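Long-range contacts in metallo-beta-lactamase domain-containing protein (Enterococcus faecalis, PDB 2AZ4), which is of unknown function but carries two zinc ions in a metallo-beta-lactamase fold and may act as an RNA-binding exonuclease: residues 68-73 with 134-139; 180-185 with 209-214; 278-283 with 298-303. One frame throughout, in Å; residues are numbered along the deposited sequence.

Interaction 1: residues 68-73 with 134-139; sequences DPRLGY and PFEEKN
Arg70 and Phe135 run antiparallel alongside each other, and their overlap makes most of this surface contact, which joins the loop between helix 51-56 and strand 85-89 to the loop between helix 114-123 and strand 145-147. The guanidinium lies across the inner part of the ring, the two planes 29° apart, with Phe135 CD2 over its centre and Arg70 NH1 coming to 3.6 Å from Phe135 CB. Farther out, Arg70 CB sits over the same ring face in a CH-pi contact, 3.9 Å from the ring centroid and displaced toward the rim. The other face is covered by Phe135's own neighbour, Pro134, through its CB. Leu71 reaches in obliquely, its CD2 meeting Phe135 CE2 at 3.7 Å and also packing on the Pro134 ring carbons CG and CD.

A bend at chi3 (-68°) turns the arginine head back onto Asp68, which it grips side-on through the carboxylate's syn lone pairs, Arg70 NH2 lying 2.7 Å from Asp68 OD2. Asp68 OD1 also accepts from the backbone N of Arg70, closing an Asx turn at the start of the short 3-10 segment 69-71. Arg70 NH2 and Glu136 OE2 are 4.1 Å apart, too far for a salt bridge. Two waters connect the groups instead, one from NH2 and one from NH1, both donating to Glu136 OE1. Asp68 thus fixes the cation's orientation, and ring packing and water-mediated charge attraction join the loops without a direct hydrogen bond.

Interaction 2: residues 180-185 with 209-214; sequences PDHFIT and HTELLM
Parallel backbone pairing joins the two strands of a beta-alpha-beta unit, 182-186 and 212-216. Thr185 is held through both its backbone N and its backbone O: its N donates to Leu212 O (2.8 Å), and its O accepts from Met214 N (2.7 Å) nearly along the C=O axis. One step earlier, Glu211 N donates to Phe183 O.

Polar side chains add to this pairing. Extended beyond CG, Glu211 presents the syn lone pair of OE2 to His182 ND1 at 2.7 Å, in the plane of the imidazole and nearly straight at 165°; OE1 takes a weak bond from Phe183 N. The hydroxyls of Thr210 and Thr185 are hydrogen-bonded, OG1 to OG1, at 2.9 Å.

Among the apolar contacts, Thr210 lies over one face of the Phe183 ring, its CB 4.0 Å from the centroid. Ile184 and Leu212 point the same way, with CG2 and CB tightly packed at 3.5 Å, while Ile184 CD1 touches Met214 CE; Val9 of strand 7-13 packs against all three residues. The His182-Glu211 bond places the imidazole proton on ND1, and the nearby carboxylate would be expected to favour a protonated, positively charged ring.

Interaction 3: residues 278-283 with 298-303; sequences TVVLEA and RYYYAE
A beta-alpha-beta unit, strand 278-282, helix 283-293 and strand 298-300, brings these segments together as parallel neighbours at one edge of a six-stranded parallel sheet. The strand segments cross at -40°. Leu281 lies in the middle of the pairing, its N donating to Arg298 O at 2.9 Å and its O accepting from Tyr300 N.

On the face bearing Val280, Glu282 and Tyr300, the side chains of one strand settle on the backbone of the other. Val280 CG1, anti to its backbone N (chi1 -171°), fits against the backbone of Tyr299, 3.6 Å from its N. The Tyr300 side chain, with CG in the crowded position between backbone N and carbonyl carbon (chi1 75°), leans back over the first strand; its CE2 lies against the Glu282 backbone, and its hydroxyl bonds to Gln331 O on strand 328-331. Beside it, Glu282 CG packs against the small bump of Ala302 CB. The glutamate carboxylate turns to the helix start, where OE1 caps Met285 N and OE2 bonds to Asn284.

At the N-terminal end of the first strand, Thr278 CG2 nestles against the extended Arg298 chain, meeting CD at 3.5 Å as the two side chains cross nearly at right angles. Water 3 lies alongside, accepting from Arg298 N and NH1 and donating to Val279 O. At the helical end, the Ala283 methyl is received by two aromatic rings, those of Tyr299 and Tyr301. The closer approach is to Tyr301, where Ala283 CB lies 3.4 Å from CD1.

In the fold
From the N terminus, interaction 1 closes first: 68-73 meets 134-139 around a span containing strand 85-89, the zinc ligands His92, His94, Asp96 and His97, and strand 110-113. Interaction 2 then closes the shorter connection through Asp189 and helix 197-207, pairing adjacent strands of the second seven-stranded sheet. Interaction 3 closes the shortest loop, around helix 283-293, at an edge of the separate six-stranded parallel sheet. The three follow in series, with none enclosing or crossing another. Interactions 2 and 3 lie on opposite sides of the chain's centre, their centres 46 Å apart, whereas nearest atoms of interactions 1 and 3 are about 10 Å apart.

Interaction 1: residues 68-73 with 134-139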
loop_
_atom_site.group_PDB
_atom_site.type_symbol
_atom_site.label_atom_id
_atom_site.label_comp_id
_atom_site.label_asym_id
_atom_site.label_seq_id
_atom_site.Cartn_x
_atom_site.Cartn_y
_atom_site.Cartn_z
ATOM N N ASP A 68 -5.756 12.242 18.425
ATOM C CA ASP A 68 -6.881 11.998 19.338
ATOM C C ASP A 68 -6.503 12.615 20.683
ATOM O O ASP A 68 -5.532 12.195 21.278
ATOM C CB ASP A 68 -7.083 10.478 19.445
ATOM C CG ASP A 68 -8.280 10.061 20.336
ATOM O OD1 ASP A 68 -8.889 10.905 21.022
ATOM O OD2 ASP A 68 -8.599 8.845 20.330
ATOM N N PRO A 69 -7.259 13.621 21.161
ATOM C CA PRO A 69 -6.910 14.264 22.438
ATOM C C PRO A 69 -6.793 13.305 23.625
ATOM O O PRO A 69 -6.012 13.566 24.546
ATOM C CB PRO A 69 -8.091 15.206 22.699
ATOM C CG PRO A 69 -9.141 14.809 21.757
ATOM C CD PRO A 69 -8.469 14.212 20.574
ATOM N N ARG A 70 -7.559 12.210 23.601
ATOM C CA ARG A 70 -7.574 11.249 24.704
ATOM C C ARG A 70 -6.199 10.609 24.925
ATOM O O ARG A 70 -5.917 10.075 25.994
ATOM C CB ARG A 70 -8.634 10.167 24.457
ATOM C CG ARG A 70 -10.066 10.704 24.220
ATOM C CD ARG A 70 -10.998 9.556 23.875
ATOM N NE ARG A 70 -10.665 8.986 22.564
ATOM C CZ ARG A 70 -11.247 7.918 22.043
ATOM N NH1 ARG A 70 -12.188 7.276 22.723
ATOM N NH2 ARG A 70 -10.891 7.488 20.842
ATOM N N LEU A 71 -5.349 10.655 23.908
ATOM C CA LEU A 71 -3.987 10.126 24.025
ATOM C C LEU A 71 -3.140 10.950 25.002
ATOM O O LEU A 71 -2.109 10.479 25.496
ATOM C CB LEU A 71 -3.299 10.075 22.647
ATOM C CG LEU A 71 -3.874 9.125 21.583
ATOM C CD1 LEU A 71 -3.241 9.404 20.197
ATOM C CD2 LEU A 71 -3.699 7.658 21.981
ATOM N N GLY A 72 -3.571 12.172 25.286
ATOM C CA GLY A 72 -2.850 13.019 26.227
ATOM C C GLY A 72 -1.523 13.517 25.686
ATOM O O GLY A 72 -0.608 13.838 26.455
ATOM N N TYR A 73 -1.417 13.583 24.359
ATOM C CA TYR A 73 -0.246 14.157 23.712
ATOM C C TYR A 73 -0.370 15.671 23.821
ATOM O O TYR A 73 -1.453 16.218 23.641
ATOM C CB TYR A 73 -0.192 13.714 22.247
ATOM C CG TYR A 73 0.590 14.634 21.351
ATOM C CD1 TYR A 73 1.983 14.560 21.297
ATOM C CD2 TYR A 73 -0.057 15.588 20.563
ATOM C CE1 TYR A 73 2.714 15.410 20.478
ATOM C CE2 TYR A 73 0.666 16.447 19.745
ATOM C CZ TYR A 73 2.046 16.340 19.699
ATOM O OH TYR A 73 2.766 17.182 18.894
ATOM N N PRO A 134 -5.760 2.946 22.145
ATOM C CA PRO A 134 -5.826 2.389 23.518
ATOM C C PRO A 134 -7.240 2.452 24.117
ATOM O O PRO A 134 -7.469 1.932 25.222
ATOM C CB PRO A 134 -4.864 3.286 24.317
ATOM C CG PRO A 134 -4.147 4.123 23.304
ATOM C CD PRO A 134 -5.015 4.218 22.111
ATOM N N PHE A 135 -8.180 3.053 23.386
ATOM C CA PHE A 135 -9.561 3.211 23.861
ATOM C C PHE A 135 -10.565 2.320 23.158
ATOM O O PHE A 135 -11.772 2.492 23.304
ATOM C CB PHE A 135 -9.960 4.685 23.785
ATOM C CG PHE A 135 -8.855 5.592 24.205
ATOM C CD1 PHE A 135 -8.558 5.754 25.552
ATOM C CD2 PHE A 135 -8.049 6.207 23.258
ATOM C CE1 PHE A 135 -7.490 6.557 25.953
ATOM C CE2 PHE A 135 -6.985 7.005 23.649
ATOM C CZ PHE A 135 -6.710 7.183 24.996
ATOM N N GLU A 136 -10.068 1.331 22.422
ATOM C CA GLU A 136 -10.929 0.384 21.735
ATOM C C GLU A 136 -10.305 -1.010 21.720
ATOM O O GLU A 136 -9.167 -1.182 22.153
ATOM C CB GLU A 136 -11.222 0.866 20.313
ATOM C CG GLU A 136 -12.646 1.396 20.147
ATOM C CD GLU A 136 -12.705 2.877 20.243
ATOM O OE1 GLU A 136 -13.805 3.434 20.133
ATOM O OE2 GLU A 136 -11.638 3.497 20.429
ATOM N N GLU A 137 -11.055 -1.990 21.212
ATOM C CA GLU A 137 -10.569 -3.351 21.044
ATOM C C GLU A 137 -9.361 -3.334 20.121
ATOM O O GLU A 137 -9.237 -2.432 19.276
ATOM C CB GLU A 137 -11.681 -4.240 20.470
ATOM C CG GLU A 137 -11.916 -5.538 21.238
ATOM C CD GLU A 137 -12.548 -5.298 22.605
ATOM O OE1 GLU A 137 -13.788 -5.167 22.669
ATOM O OE2 GLU A 137 -11.807 -5.246 23.613
ATOM N N LYS A 138 -8.468 -4.313 20.289
ATOM C CA LYS A 138 -7.194 -4.318 19.573
ATOM C C LYS A 138 -7.386 -4.281 18.053
ATOM O O LYS A 138 -6.609 -3.637 17.337
ATOM C CB LYS A 138 -6.330 -5.509 19.996
ATOM C CG LYS A 138 -5.070 -5.710 19.157
ATOM C CD LYS A 138 -4.127 -6.750 19.775
ATOM C CE LYS A 138 -2.982 -7.075 18.819
ATOM N NZ LYS A 138 -1.860 -7.826 19.485
ATOM N N ASN A 139 -8.432 -4.953 17.577
ATOM C CA ASN A 139 -8.739 -4.984 16.141
ATOM C C ASN A 139 -9.722 -3.903 15.628
ATOM O O ASN A 139 -10.161 -3.950 14.468
ATOM C CB ASN A 139 -9.187 -6.384 15.717
ATOM C CG ASN A 139 -10.506 -6.790 16.347
ATOM O OD1 ASN A 139 -11.122 -6.031 17.117
ATOM N ND2 ASN A 139 -10.956 -7.990 16.014
HETATM O O HOH W 1 -12.747 6.169 18.908
HETATM O O HOH W 2 -14.020 5.124 22.151
#

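Interaction 2: residues 180-185 with 209-214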
loop_
_atom_site.group_PDB
_atom_site.type_symbol
_atom_site.label_atom_id
_atom_site.label_comp_id
_atom_site.label_asym_id
_atom_site.label_seq_id
_atom_site.Cartn_x
_atom_site.Cartn_y
_atom_site.Cartn_z
ATOM N N PRO A 180 -8.182 28.569 -4.308
ATOM C CA PRO A 180 -8.554 29.500 -5.392
ATOM C C PRO A 180 -7.426 29.926 -6.358
ATOM O O PRO A 180 -7.696 30.175 -7.525
ATOM C CB PRO A 180 -9.120 30.695 -4.629
ATOM C CG PRO A 180 -9.700 30.061 -3.390
ATOM C CD PRO A 180 -8.664 29.052 -3.003
ATOM N N ASP A 181 -6.178 29.969 -5.912
ATOM C CA ASP A 181 -5.110 30.399 -6.813
ATOM C C ASP A 181 -4.141 29.304 -7.216
ATOM O O ASP A 181 -3.251 29.557 -8.029
ATOM C CB ASP A 181 -4.308 31.547 -6.190
ATOM C CG ASP A 181 -5.093 32.859 -6.116
ATOM O OD1 ASP A 181 -6.132 33.021 -6.803
ATOM O OD2 ASP A 181 -4.653 33.744 -5.352
ATOM N N HIS A 182 -4.275 28.103 -6.634
ATOM C CA HIS A 182 -3.283 27.050 -6.859
ATOM C C HIS A 182 -3.827 25.660 -7.098
ATOM O O HIS A 182 -4.905 25.297 -6.613
ATOM C CB HIS A 182 -2.266 27.011 -5.718
ATOM C CG HIS A 182 -1.611 28.326 -5.477
ATOM N ND1 HIS A 182 -0.547 28.775 -6.230
ATOM C CD2 HIS A 182 -1.897 29.313 -4.594
ATOM C CE1 HIS A 182 -0.191 29.975 -5.806
ATOM N NE2 HIS A 182 -0.990 30.321 -4.813
ATOM N N PHE A 183 -3.029 24.886 -7.823
ATOM C CA PHE A 183 -3.349 23.523 -8.208
ATOM C C PHE A 183 -2.091 22.707 -7.972
ATOM O O PHE A 183 -1.066 22.924 -8.632
ATOM C CB PHE A 183 -3.743 23.480 -9.697
ATOM C CG PHE A 183 -3.851 22.079 -10.276
ATOM C CD1 PHE A 183 -4.335 21.014 -9.506
ATOM C CD2 PHE A 183 -3.495 21.836 -11.593
ATOM C CE1 PHE A 183 -4.424 19.724 -10.036
ATOM C CE2 PHE A 183 -3.600 20.550 -12.145
ATOM C CZ PHE A 183 -4.063 19.493 -11.373
ATOM N N ILE A 184 -2.167 21.783 -7.012
ATOM C CA ILE A 184 -1.047 20.913 -6.682
ATOM C C ILE A 184 -1.498 19.440 -6.671
ATOM O O ILE A 184 -2.679 19.156 -6.622
ATOM C CB ILE A 184 -0.358 21.336 -5.371
ATOM C CG1 ILE A 184 -1.255 21.078 -4.157
ATOM C CG2 ILE A 184 0.079 22.818 -5.459
ATOM C CD1 ILE A 184 -0.546 21.327 -2.845
ATOM N N THR A 185 -0.547 18.520 -6.743
ATOM C CA THR A 185 -0.856 17.127 -6.981
ATOM C C THR A 185 0.050 16.245 -6.145
ATOM O O THR A 185 1.255 16.468 -6.095
ATOM C CB THR A 185 -0.651 16.783 -8.481
ATOM O OG1 THR A 185 -1.517 17.609 -9.274
ATOM C CG2 THR A 185 -0.975 15.327 -8.738
ATOM N N HIS A 209 0.096 20.018 -16.096
ATOM C CA HIS A 209 0.425 21.435 -15.834
ATOM C C HIS A 209 0.234 21.846 -14.368
ATOM O O HIS A 209 0.115 23.048 -14.051
ATOM C CB HIS A 209 -0.391 22.372 -16.754
ATOM C CG HIS A 209 -0.161 22.135 -18.214
ATOM N ND1 HIS A 209 -1.168 22.240 -19.155
ATOM C CD2 HIS A 209 0.965 21.816 -18.901
ATOM C CE1 HIS A 209 -0.674 21.986 -20.354
ATOM N NE2 HIS A 209 0.619 21.739 -20.228
ATOM N N THR A 210 0.204 20.856 -13.470
ATOM C CA THR A 210 0.081 21.152 -12.049
ATOM C C THR A 210 1.227 22.040 -11.575
ATOM O O THR A 210 2.363 21.885 -12.021
ATOM C CB THR A 210 -0.032 19.863 -11.176
ATOM O OG1 THR A 210 -0.389 20.228 -9.836
ATOM C CG2 THR A 210 1.257 19.081 -11.149
ATOM N N GLU A 211 0.939 22.954 -10.655
ATOM C CA GLU A 211 1.977 23.875 -10.164
ATOM C C GLU A 211 2.978 23.186 -9.279
ATOM O O GLU A 211 4.124 23.600 -9.189
ATOM C CB GLU A 211 1.355 24.998 -9.364
ATOM C CG GLU A 211 0.389 25.801 -10.153
ATOM C CD GLU A 211 -0.383 26.771 -9.307
ATOM O OE1 GLU A 211 -1.564 27.016 -9.668
ATOM O OE2 GLU A 211 0.195 27.283 -8.308
ATOM N N LEU A 212 2.551 22.132 -8.597
ATOM C CA LEU A 212 3.440 21.449 -7.693
ATOM C C LEU A 212 3.081 19.967 -7.649
ATOM O O LEU A 212 2.015 19.591 -7.138
ATOM C CB LEU A 212 3.347 22.083 -6.304
ATOM C CG LEU A 212 4.393 21.653 -5.283
ATOM C CD1 LEU A 212 5.688 22.468 -5.466
ATOM C CD2 LEU A 212 3.814 21.870 -3.897
ATOM N N LEU A 213 3.973 19.149 -8.207
ATOM C CA LEU A 213 3.812 17.705 -8.256
ATOM C C LEU A 213 4.648 17.041 -7.169
ATOM O O LEU A 213 5.875 16.978 -7.276
ATOM C CB LEU A 213 4.222 17.170 -9.637
ATOM C CG LEU A 213 4.136 15.646 -9.865
ATOM C CD1 LEU A 213 2.718 15.207 -9.664
ATOM C CD2 LEU A 213 4.583 15.287 -11.284
ATOM N N MET A 214 3.968 16.551 -6.137
ATOM C CA MET A 214 4.577 15.798 -5.049
ATOM C C MET A 214 4.546 14.312 -5.417
ATOM O O MET A 214 3.505 13.674 -5.336
ATOM C CB MET A 214 3.859 16.090 -3.714
ATOM C CG MET A 214 4.000 17.568 -3.248
ATOM S SD MET A 214 2.820 18.174 -2.016
ATOM C CE MET A 214 1.312 18.093 -2.967
#

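Interaction 3: residues 278-283 with 298-303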
loop_
_atom_site.group_PDB
_atom_site.type_symbol
_atom_site.label_atom_id
_atom_site.label_comp_id
_atom_site.label_asym_id
_atom_site.label_seq_id
_atom_site.Cartn_x
_atom_site.Cartn_y
_atom_site.Cartn_z
ATOM N N THR A 278 -8.022 -25.520 -10.445
ATOM C CA THR A 278 -8.921 -24.881 -9.497
ATOM C C THR A 278 -8.136 -24.225 -8.374
ATOM O O THR A 278 -7.356 -24.877 -7.701
ATOM C CB THR A 278 -9.874 -25.901 -8.848
ATOM O OG1 THR A 278 -10.638 -26.562 -9.860
ATOM C CG2 THR A 278 -10.805 -25.216 -7.858
ATOM N N VAL A 279 -8.378 -22.942 -8.160
ATOM C CA VAL A 279 -7.719 -22.189 -7.101
ATOM C C VAL A 279 -8.459 -22.336 -5.783
ATOM O O VAL A 279 -9.690 -22.299 -5.766
ATOM C CB VAL A 279 -7.629 -20.688 -7.467
ATOM C CG1 VAL A 279 -6.943 -19.895 -6.366
ATOM C CG2 VAL A 279 -6.866 -20.526 -8.786
ATOM N N VAL A 280 -7.691 -22.485 -4.692
ATOM C CA VAL A 280 -8.240 -22.529 -3.330
ATOM C C VAL A 280 -7.477 -21.519 -2.472
ATOM O O VAL A 280 -6.254 -21.581 -2.359
ATOM C CB VAL A 280 -8.157 -23.964 -2.708
ATOM C CG1 VAL A 280 -8.925 -24.038 -1.402
ATOM C CG2 VAL A 280 -8.709 -24.993 -3.671
ATOM N N LEU A 281 -8.190 -20.584 -1.878
ATOM C CA LEU A 281 -7.536 -19.549 -1.068
ATOM C C LEU A 281 -7.763 -19.778 0.439
ATOM O O LEU A 281 -8.708 -20.468 0.837
ATOM C CB LEU A 281 -8.022 -18.143 -1.472
ATOM C CG LEU A 281 -7.810 -17.611 -2.912
ATOM C CD1 LEU A 281 -8.284 -16.155 -3.130
ATOM C CD2 LEU A 281 -6.350 -17.733 -3.352
ATOM N N GLU A 282 -6.904 -19.186 1.265
ATOM C CA GLU A 282 -7.157 -19.137 2.692
ATOM C C GLU A 282 -8.457 -18.352 2.867
ATOM O O GLU A 282 -8.734 -17.462 2.080
ATOM C CB GLU A 282 -5.974 -18.462 3.406
ATOM C CG GLU A 282 -6.124 -18.377 4.922
ATOM C CD GLU A 282 -6.848 -17.109 5.337
ATOM O OE1 GLU A 282 -6.816 -16.152 4.545
ATOM O OE2 GLU A 282 -7.464 -17.055 6.425
ATOM N N ALA A 283 -9.249 -18.680 3.890
ATOM C CA ALA A 283 -10.619 -18.148 4.027
ATOM C C ALA A 283 -10.763 -16.626 4.060
ATOM O O ALA A 283 -11.691 -16.076 3.439
ATOM C CB ALA A 283 -11.355 -18.796 5.208
ATOM N N ARG A 298 -13.202 -21.282 -4.007
ATOM C CA ARG A 298 -12.959 -22.317 -2.984
ATOM C C ARG A 298 -11.926 -21.831 -1.967
ATOM O O ARG A 298 -11.086 -20.978 -2.268
ATOM C CB ARG A 298 -12.549 -23.663 -3.623
ATOM C CG ARG A 298 -13.702 -24.350 -4.363
ATOM C CD ARG A 298 -13.189 -25.437 -5.321
ATOM N NE ARG A 298 -14.274 -25.971 -6.147
ATOM C CZ ARG A 298 -14.783 -25.378 -7.237
ATOM N NH1 ARG A 298 -14.328 -24.194 -7.665
ATOM N NH2 ARG A 298 -15.778 -25.967 -7.891
ATOM N N TYR A 299 -12.015 -22.340 -0.744
ATOM C CA TYR A 299 -11.186 -21.843 0.338
ATOM C C TYR A 299 -10.974 -22.899 1.399
ATOM O O TYR A 299 -11.695 -23.873 1.447
ATOM C CB TYR A 299 -11.841 -20.622 0.992
ATOM C CG TYR A 299 -13.183 -20.948 1.630
ATOM C CD1 TYR A 299 -13.280 -21.317 2.979
ATOM C CD2 TYR A 299 -14.357 -20.891 0.877
ATOM C CE1 TYR A 299 -14.516 -21.606 3.546
ATOM C CE2 TYR A 299 -15.580 -21.196 1.424
ATOM C CZ TYR A 299 -15.664 -21.519 2.767
ATOM O OH TYR A 299 -16.901 -21.822 3.299
ATOM N N TYR A 300 -9.984 -22.666 2.253
ATOM C CA TYR A 300 -9.769 -23.464 3.455
ATOM C C TYR A 300 -9.541 -22.511 4.620
ATOM O O TYR A 300 -9.094 -21.362 4.438
ATOM C CB TYR A 300 -8.605 -24.454 3.293
ATOM C CG TYR A 300 -7.252 -23.816 3.349
ATOM C CD1 TYR A 300 -6.438 -23.964 4.472
ATOM C CD2 TYR A 300 -6.787 -23.032 2.279
ATOM C CE1 TYR A 300 -5.185 -23.370 4.516
ATOM C CE2 TYR A 300 -5.547 -22.428 2.318
ATOM C CZ TYR A 300 -4.759 -22.589 3.436
ATOM O OH TYR A 300 -3.534 -21.977 3.489
ATOM N N TYR A 301 -9.892 -22.981 5.808
ATOM C CA TYR A 301 -9.640 -22.246 7.036
ATOM C C TYR A 301 -8.269 -22.550 7.592
ATOM O O TYR A 301 -7.902 -23.713 7.774
ATOM C CB TYR A 301 -10.687 -22.597 8.076
ATOM C CG TYR A 301 -12.006 -21.942 7.811
ATOM C CD1 TYR A 301 -12.174 -20.570 8.048
ATOM C CD2 TYR A 301 -13.095 -22.682 7.368
ATOM C CE1 TYR A 301 -13.388 -19.946 7.818
ATOM C CE2 TYR A 301 -14.333 -22.067 7.139
ATOM C CZ TYR A 301 -14.451 -20.686 7.376
ATOM O OH TYR A 301 -15.637 -20.052 7.154
ATOM N N ALA A 302 -7.511 -21.493 7.867
ATOM C CA ALA A 302 -6.244 -21.626 8.574
ATOM C C ALA A 302 -6.425 -21.190 10.035
ATOM O O ALA A 302 -5.462 -21.085 10.788
ATOM C CB ALA A 302 -5.177 -20.801 7.884
ATOM N N GLU A 303 -7.669 -20.941 10.428
ATOM C CA GLU A 303 -7.997 -20.514 11.784
ATOM C C GLU A 303 -9.292 -21.210 12.206
ATOM O O GLU A 303 -10.005 -21.766 11.374
ATOM C CB GLU A 303 -8.135 -18.982 11.841
ATOM C CG GLU A 303 -6.796 -18.231 11.558
ATOM C CD GLU A 303 -6.929 -16.726 11.226
ATOM O OE1 GLU A 303 -7.979 -16.100 11.505
ATOM O OE2 GLU A 303 -5.932 -16.170 10.677
HETATM O O HOH W 3 -12.286 -22.198 -6.595
HETATM O O HOH W 4 -8.596 -18.872 7.871
#